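Phosphoribosylaminoimidazole-succinocarboxamide synthase (Ehrlichia chaffeensis str. Arkansas, PDB 3KRE) catalyses the ATP-dependent joining of L-aspartate to 5-amino-1-(5-phospho-D-ribosyl)imidazole-4-carboxylate, giving SAICAR in de novo purine biosynthesis. Local coordinates at residues 107-112 with 161-166; 199-204 with 212-217. All coordinates share one frame; numbering follows the deposited sequence. Where two conformers were deposited one is given.

Contacts 1 and 2 both reach the same large antiparallel sheet of this SAICAR synthetase, their centres about 11 Å apart and on the same side of the chain's centre. Along the chain, contact 1 closes before contact 2 opens. Strands 110-115 and 192-204 are neighbours in the sheet, and the backbones of 107-112 and 199-204 are probably hydrogen-bonded at Val112 O to Leu199 N (2.8 Å) and Ile108 N to Phe201 O (2.9 Å). Side chains also join the two contacts, Ile108 CD1 of contact 1 lying 3.6 Å from Leu212 CD2 of contact 2. A strand-to-loop contact and a hairpin thus share one apolar core beside helix 166-189.

Contact 1: 107-112 with 161-166; sequences IIPIEV and FQWLTN. With EDO (1,2-ethanediol), chain F.
Ile108 opens the contact by laying its two branches against the turn at Trp163 and Leu164. Its CD1 lies 3.8 Å from Leu164 CD2, the two side chains crossing at about a right angle, while CG2 rests near the backbone carbonyl oxygen of Trp163. Pro109 follows as the centre of an inverse gamma turn, closed by a weak bond from Ile110 N back to Ile108 O. The turn presents the proline ring to the indole: CG sits 4.2 Å from the centroid of the five-membered ring of Trp163, only 3° off the ring normal, a CH-pi contact made over the face. On the opposite face lies CB of Phe161, so the indole is held between the proline and its own chain. In one of its two conformers, Ile110 reaches both Trp163 and Leu164. Its CG1 approaches Trp163 CE3 obliquely at 4.1 Å, and with CG1 anti to the carbonyl carbon (chi1 -58°) and CD1 extended beyond it (chi2 172°), the methyl CD1 comes within 3.7 Å of Leu164 CD1. Leu164 therefore divides its methyls, CD1 to Ile110 and CD2 to Ile108. The contact between the segments is apolar and mostly buried. Farther along, Glu111 OE1 lies 2.7 Å from O1 of an ethanediol, probably from the crystallisation liquor, which also bonds Asp150.

The loop 161-166 links two helices. Gln162, with positive phi, ends helix 155-160 in a Schellman motif, and Thr165 N-caps helix 166-189. Trp163 also stacks on Tyr143 of strand 133-143, and Ile158 of helix 155-160 touches Ile110, Trp163 and Leu164. The contact thus seats the interhelical link against strand 110-115, which pairs with strands 133-143 and 192-204 in the sheet.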
loop_
_atom_site.group_PDB
_atom_site.type_symbol
_atom_site.label_atom_id
_atom_site.label_comp_id
_atom_site.label_asym_id
_atom_site.label_seq_id
_atom_site.Cartn_x
_atom_site.Cartn_y
_atom_site.Cartn_z
ATOM N N ILE A 107 -3.510 14.042 -0.929
ATOM C CA ILE A 107 -2.500 13.043 -0.622
ATOM C C ILE A 107 -1.192 13.790 -0.419
ATOM O O ILE A 107 -0.844 14.671 -1.203
ATOM C CB ILE A 107 -2.370 11.991 -1.732
ATOM C CG1 ILE A 107 -3.704 11.265 -1.934
ATOM C CG2 ILE A 107 -1.277 10.946 -1.408
ATOM C CD1 ILE A 107 -4.195 10.568 -0.688
ATOM N N ILE A 108 -0.495 13.466 0.651
ATOM C CA ILE A 108 0.856 13.966 0.903
ATOM C C ILE A 108 1.821 13.223 -0.049
ATOM O O ILE A 108 1.770 12.014 -0.172
ATOM C CB ILE A 108 1.242 13.755 2.381
ATOM C CG1 ILE A 108 0.302 14.535 3.307
ATOM C CG2 ILE A 108 2.741 14.071 2.655
ATOM C CD1 ILE A 108 0.026 13.825 4.559
ATOM N N PRO A 109 2.713 13.942 -0.717
ATOM C CA PRO A 109 3.404 13.276 -1.822
ATOM C C PRO A 109 4.638 12.492 -1.367
ATOM O O PRO A 109 5.719 12.622 -1.980
ATOM C CB PRO A 109 3.809 14.449 -2.701
ATOM C CG PRO A 109 4.164 15.484 -1.729
ATOM C CD PRO A 109 3.213 15.317 -0.538
ATOM N N ILE A 110 4.453 11.679 -0.320
ATOM C CA ILE A 110 5.482 10.797 0.254
ATOM C C ILE A 110 4.982 9.354 0.219
ATOM O O ILE A 110 3.812 9.114 0.537
ATOM C CB ILE A 110 5.727 11.151 1.745
ATOM C CG1 ILE A 110 6.152 12.615 1.896
ATOM C CG2 ILE A 110 6.758 10.201 2.363
ATOM C CD1 ILE A 110 6.227 13.093 3.347
ATOM N N GLU A 111 5.837 8.413 -0.127
ATOM C CA GLU A 111 5.565 6.986 0.043
ATOM C C GLU A 111 6.374 6.579 1.264
ATOM O O GLU A 111 7.565 6.883 1.330
ATOM C CB GLU A 111 6.039 6.211 -1.156
ATOM C CG GLU A 111 5.256 6.567 -2.394
ATOM C CD GLU A 111 5.572 5.664 -3.530
ATOM O OE1 GLU A 111 6.700 5.753 -4.063
ATOM O OE2 GLU A 111 4.691 4.882 -3.911
ATOM N N VAL A 112 5.731 5.945 2.236
ATOM C CA VAL A 112 6.428 5.449 3.409
ATOM C C VAL A 112 6.618 3.959 3.195
ATOM O O VAL A 112 5.645 3.224 3.012
ATOM C CB VAL A 112 5.622 5.704 4.688
ATOM C CG1 VAL A 112 6.450 5.319 5.899
ATOM C CG2 VAL A 112 5.151 7.191 4.750
ATOM N N PHE A 161 10.895 21.121 2.849
ATOM C CA PHE A 161 9.891 21.343 1.811
ATOM C C PHE A 161 8.454 21.469 2.349
ATOM O O PHE A 161 7.508 21.690 1.574
ATOM C CB PHE A 161 10.013 20.264 0.745
ATOM C CG PHE A 161 11.108 20.535 -0.254
ATOM C CD1 PHE A 161 12.433 20.310 0.076
ATOM C CD2 PHE A 161 10.806 21.013 -1.527
ATOM C CE1 PHE A 161 13.454 20.547 -0.841
ATOM C CE2 PHE A 161 11.806 21.262 -2.451
ATOM C CZ PHE A 161 13.147 21.036 -2.099
ATOM N N GLN A 162 8.313 21.347 3.668
ATOM C CA GLN A 162 7.049 21.512 4.372
ATOM C C GLN A 162 5.957 20.561 3.872
ATOM O O GLN A 162 4.790 20.906 3.849
ATOM C CB GLN A 162 6.618 22.981 4.351
ATOM C CG GLN A 162 7.602 23.865 5.095
ATOM C CD GLN A 162 7.119 25.281 5.251
ATOM O OE1 GLN A 162 6.714 25.689 6.345
ATOM N NE2 GLN A 162 7.128 26.036 4.170
ATOM N N TRP A 163 6.347 19.343 3.513
ATOM C CA TRP A 163 5.382 18.309 3.182
ATOM C C TRP A 163 4.693 17.775 4.431
ATOM O O TRP A 163 3.529 17.380 4.360
ATOM C CB TRP A 163 6.022 17.176 2.429
ATOM C CG TRP A 163 6.594 17.594 1.146
ATOM C CD1 TRP A 163 6.216 18.665 0.362
ATOM C CD2 TRP A 163 7.645 16.944 0.452
ATOM N NE1 TRP A 163 6.998 18.723 -0.759
ATOM C CE2 TRP A 163 7.879 17.669 -0.738
ATOM C CE3 TRP A 163 8.424 15.823 0.719
ATOM C CZ2 TRP A 163 8.854 17.295 -1.658
ATOM C CZ3 TRP A 163 9.405 15.451 -0.192
ATOM C CH2 TRP A 163 9.607 16.181 -1.373
ATOM N N LEU A 164 5.436 17.778 5.553
ATOM C CA LEU A 164 4.908 17.509 6.883
ATOM C C LEU A 164 5.594 18.441 7.889
ATOM O O LEU A 164 6.706 18.924 7.656
ATOM C CB LEU A 164 5.178 16.060 7.296
ATOM C CG LEU A 164 4.561 14.952 6.456
ATOM C CD1 LEU A 164 5.153 13.614 6.860
ATOM C CD2 LEU A 164 3.024 14.969 6.542
ATOM N N THR A 165 4.905 18.711 8.983
ATOM C CA THR A 165 5.509 19.344 10.138
ATOM C C THR A 165 6.300 18.319 10.952
ATOM O O THR A 165 6.228 17.105 10.732
ATOM C CB THR A 165 4.450 19.943 11.081
ATOM O OG1 THR A 165 3.704 18.868 11.683
ATOM C CG2 THR A 165 3.539 20.894 10.344
ATOM N N ASN A 166 7.062 18.828 11.906
ATOM C CA ASN A 166 7.820 17.973 12.817
ATOM C C ASN A 166 6.899 16.997 13.515
ATOM O O ASN A 166 7.186 15.806 13.557
ATOM C CB ASN A 166 8.599 18.800 13.849
ATOM C CG ASN A 166 10.083 18.741 13.633
ATOM O OD1 ASN A 166 10.710 17.694 13.855
ATOM N ND2 ASN A 166 10.662 19.847 13.189
HETATM C C1 EDO F . 9.247 4.283 -4.075
HETATM O O1 EDO F . 8.312 3.859 -5.077
HETATM C C2 EDO F . 9.611 3.081 -3.244
HETATM O O2 EDO F . 10.319 2.209 -4.116
#

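Contact 2: 199-204 with 212-217; sequences LEFGKL and LFLADE
An antiparallel beta hairpin brings 199-204 and 212-217 together. Gly202 and Phe213 form its hydrogen-bonded pair, with Gly202 N to Phe213 O and Phe213 N to Gly202 O both 2.9 Å; Phe201 and Leu214 are the adjacent non-hydrogen-bonded pair. Ala215 N extends the ladder with a 2.8 Å bond to Glu200 O, and a water bridges Glu200 N and Ala215 O.

On the face carrying Phe201 and Leu214, methyl CD1 of the leucine sits over the phenyl ring, 3.9 Å from its centroid. Leu214 CG is anti to its backbone N (chi1 -169°), and the turn at chi2 puts CD1 over that ring and also against Leu199 CD2. On the other face Leu204 covers the ring of Phe213, its CD2 18° off the ring normal, while Gly202 O lies at the ring's edge.

The carboxylates of Glu200 and Asp216 stack with planes 7° apart, OE2 of the first 4.1 Å from OD2 of the second. Lys198 forms salt bridges to both oxygens, Lys144 a further one to Glu200 OE2 and Lys34 one to Asp216 OD1, which probably offsets the like charges.

In the sheet, strand 192-204 also pairs with strands 99-107 and 110-115. The side bearing Phe201 and Leu212 packs on Ile172 of helix 166-189, with Leu214 against Leu82 of helix 67-84, while Ala215 meets Ile105 and Ile107 of strand 99-107.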
loop_
_atom_site.group_PDB
_atom_site.type_symbol
_atom_site.label_atom_id
_atom_site.label_comp_id
_atom_site.label_asym_id
_atom_site.label_seq_id
_atom_site.Cartn_x
_atom_site.Cartn_y
_atom_site.Cartn_z
ATOM N N LEU A 199 3.015 2.648 2.299
ATOM C CA LEU A 199 1.845 3.399 2.712
ATOM C C LEU A 199 1.865 4.799 2.112
ATOM O O LEU A 199 2.937 5.365 1.873
ATOM C CB LEU A 199 1.829 3.575 4.235
ATOM C CG LEU A 199 1.806 2.300 5.057
ATOM C CD1 LEU A 199 1.819 2.675 6.565
ATOM C CD2 LEU A 199 0.566 1.421 4.676
ATOM N N GLU A 200 0.679 5.362 1.902
ATOM C CA GLU A 200 0.510 6.766 1.582
ATOM C C GLU A 200 -0.558 7.322 2.477
ATOM O O GLU A 200 -1.537 6.627 2.802
ATOM C CB GLU A 200 0.055 6.951 0.117
ATOM C CG GLU A 200 1.132 6.530 -0.855
ATOM C CD GLU A 200 0.686 6.668 -2.297
ATOM O OE1 GLU A 200 -0.107 7.591 -2.606
ATOM O OE2 GLU A 200 1.180 5.872 -3.116
ATOM N N PHE A 201 -0.381 8.579 2.850
ATOM C CA PHE A 201 -1.323 9.247 3.725
ATOM C C PHE A 201 -1.809 10.521 3.061
ATOM O O PHE A 201 -1.118 11.101 2.222
ATOM C CB PHE A 201 -0.641 9.618 5.028
ATOM C CG PHE A 201 -0.289 8.418 5.924
ATOM C CD1 PHE A 201 -1.113 8.034 6.973
ATOM C CD2 PHE A 201 0.891 7.709 5.713
ATOM C CE1 PHE A 201 -0.753 6.931 7.784
ATOM C CE2 PHE A 201 1.216 6.604 6.528
ATOM C CZ PHE A 201 0.413 6.262 7.551
ATOM N N GLY A 202 -2.959 11.001 3.521
ATOM C CA GLY A 202 -3.481 12.282 3.076
ATOM C C GLY A 202 -4.169 13.002 4.220
ATOM O O GLY A 202 -4.242 12.489 5.335
ATOM N N LYS A 203 -4.604 14.210 3.948
ATOM C CA LYS A 203 -5.233 15.017 4.965
ATOM C C LYS A 203 -6.543 15.538 4.430
ATOM O O LYS A 203 -6.699 15.718 3.187
ATOM C CB LYS A 203 -4.318 16.166 5.372
ATOM C CG LYS A 203 -3.105 15.703 6.154
ATOM C CD LYS A 203 -2.516 16.798 7.004
ATOM C CE LYS A 203 -1.549 17.653 6.280
ATOM N NZ LYS A 203 -1.104 18.802 7.193
ATOM N N LEU A 204 -7.475 15.756 5.373
ATOM C CA LEU A 204 -8.783 16.287 5.023
ATOM C C LEU A 204 -8.647 17.652 4.426
ATOM O O LEU A 204 -7.824 18.515 4.838
ATOM C CB LEU A 204 -9.778 16.329 6.183
ATOM C CG LEU A 204 -10.068 15.066 7.007
ATOM C CD1 LEU A 204 -10.844 15.394 8.281
ATOM C CD2 LEU A 204 -10.815 14.030 6.153
ATOM N N LEU A 212 -3.503 12.546 9.988
ATOM C CA LEU A 212 -3.027 11.827 8.837
ATOM C C LEU A 212 -3.942 10.624 8.610
ATOM O O LEU A 212 -4.164 9.815 9.526
ATOM C CB LEU A 212 -1.585 11.362 9.098
ATOM C CG LEU A 212 -0.565 12.482 9.306
ATOM C CD1 LEU A 212 0.835 11.895 9.716
ATOM C CD2 LEU A 212 -0.479 13.363 8.053
ATOM N N PHE A 213 -4.522 10.552 7.421
ATOM C CA PHE A 213 -5.431 9.471 7.050
ATOM C C PHE A 213 -4.724 8.544 6.113
ATOM O O PHE A 213 -4.233 8.970 5.076
ATOM C CB PHE A 213 -6.682 10.023 6.380
ATOM C CG PHE A 213 -7.593 10.722 7.374
ATOM C CD1 PHE A 213 -8.685 10.068 7.912
ATOM C CD2 PHE A 213 -7.265 11.984 7.838
ATOM C CE1 PHE A 213 -9.486 10.678 8.853
ATOM C CE2 PHE A 213 -8.075 12.612 8.833
ATOM C CZ PHE A 213 -9.174 11.972 9.296
ATOM N N LEU A 214 -4.775 7.258 6.417
ATOM C CA LEU A 214 -4.219 6.273 5.509
ATOM C C LEU A 214 -5.048 6.221 4.207
ATOM O O LEU A 214 -6.290 6.143 4.226
ATOM C CB LEU A 214 -4.185 4.888 6.148
ATOM C CG LEU A 214 -3.387 3.840 5.386
ATOM C CD1 LEU A 214 -1.887 4.169 5.405
ATOM C CD2 LEU A 214 -3.669 2.490 6.038
ATOM N N ALA A 215 -4.344 6.241 3.085
ATOM C CA ALA A 215 -5.005 6.317 1.769
ATOM C C ALA A 215 -4.465 5.225 0.836
ATOM O O ALA A 215 -3.964 4.208 1.303
ATOM C CB ALA A 215 -4.794 7.689 1.216
ATOM N N ASP A 216 -4.569 5.435 -0.483
ATOM C CA ASP A 216 -4.133 4.451 -1.483
ATOM C C ASP A 216 -4.686 3.060 -1.168
ATOM O O ASP A 216 -5.880 2.957 -0.910
ATOM C CB ASP A 216 -2.620 4.449 -1.653
ATOM C CG ASP A 216 -2.196 3.787 -2.959
ATOM O OD1 ASP A 216 -2.662 4.241 -3.999
ATOM O OD2 ASP A 216 -1.498 2.757 -2.942
ATOM N N GLU A 217 -3.868 2.005 -1.201
ATOM C CA GLU A 217 -4.372 0.665 -0.970
ATOM C C GLU A 217 -3.395 -0.122 -0.140
ATOM O O GLU A 217 -2.193 0.209 -0.071
ATOM C CB GLU A 217 -4.597 -0.054 -2.294
ATOM C CG GLU A 217 -3.314 -0.273 -3.080
ATOM C CD GLU A 217 -3.571 -0.903 -4.436
ATOM O OE1 GLU A 217 -3.762 -2.138 -4.520
ATOM O OE2 GLU A 217 -3.610 -0.153 -5.415
HETATM O O HOH W 1 -1.430 3.315 1.995
#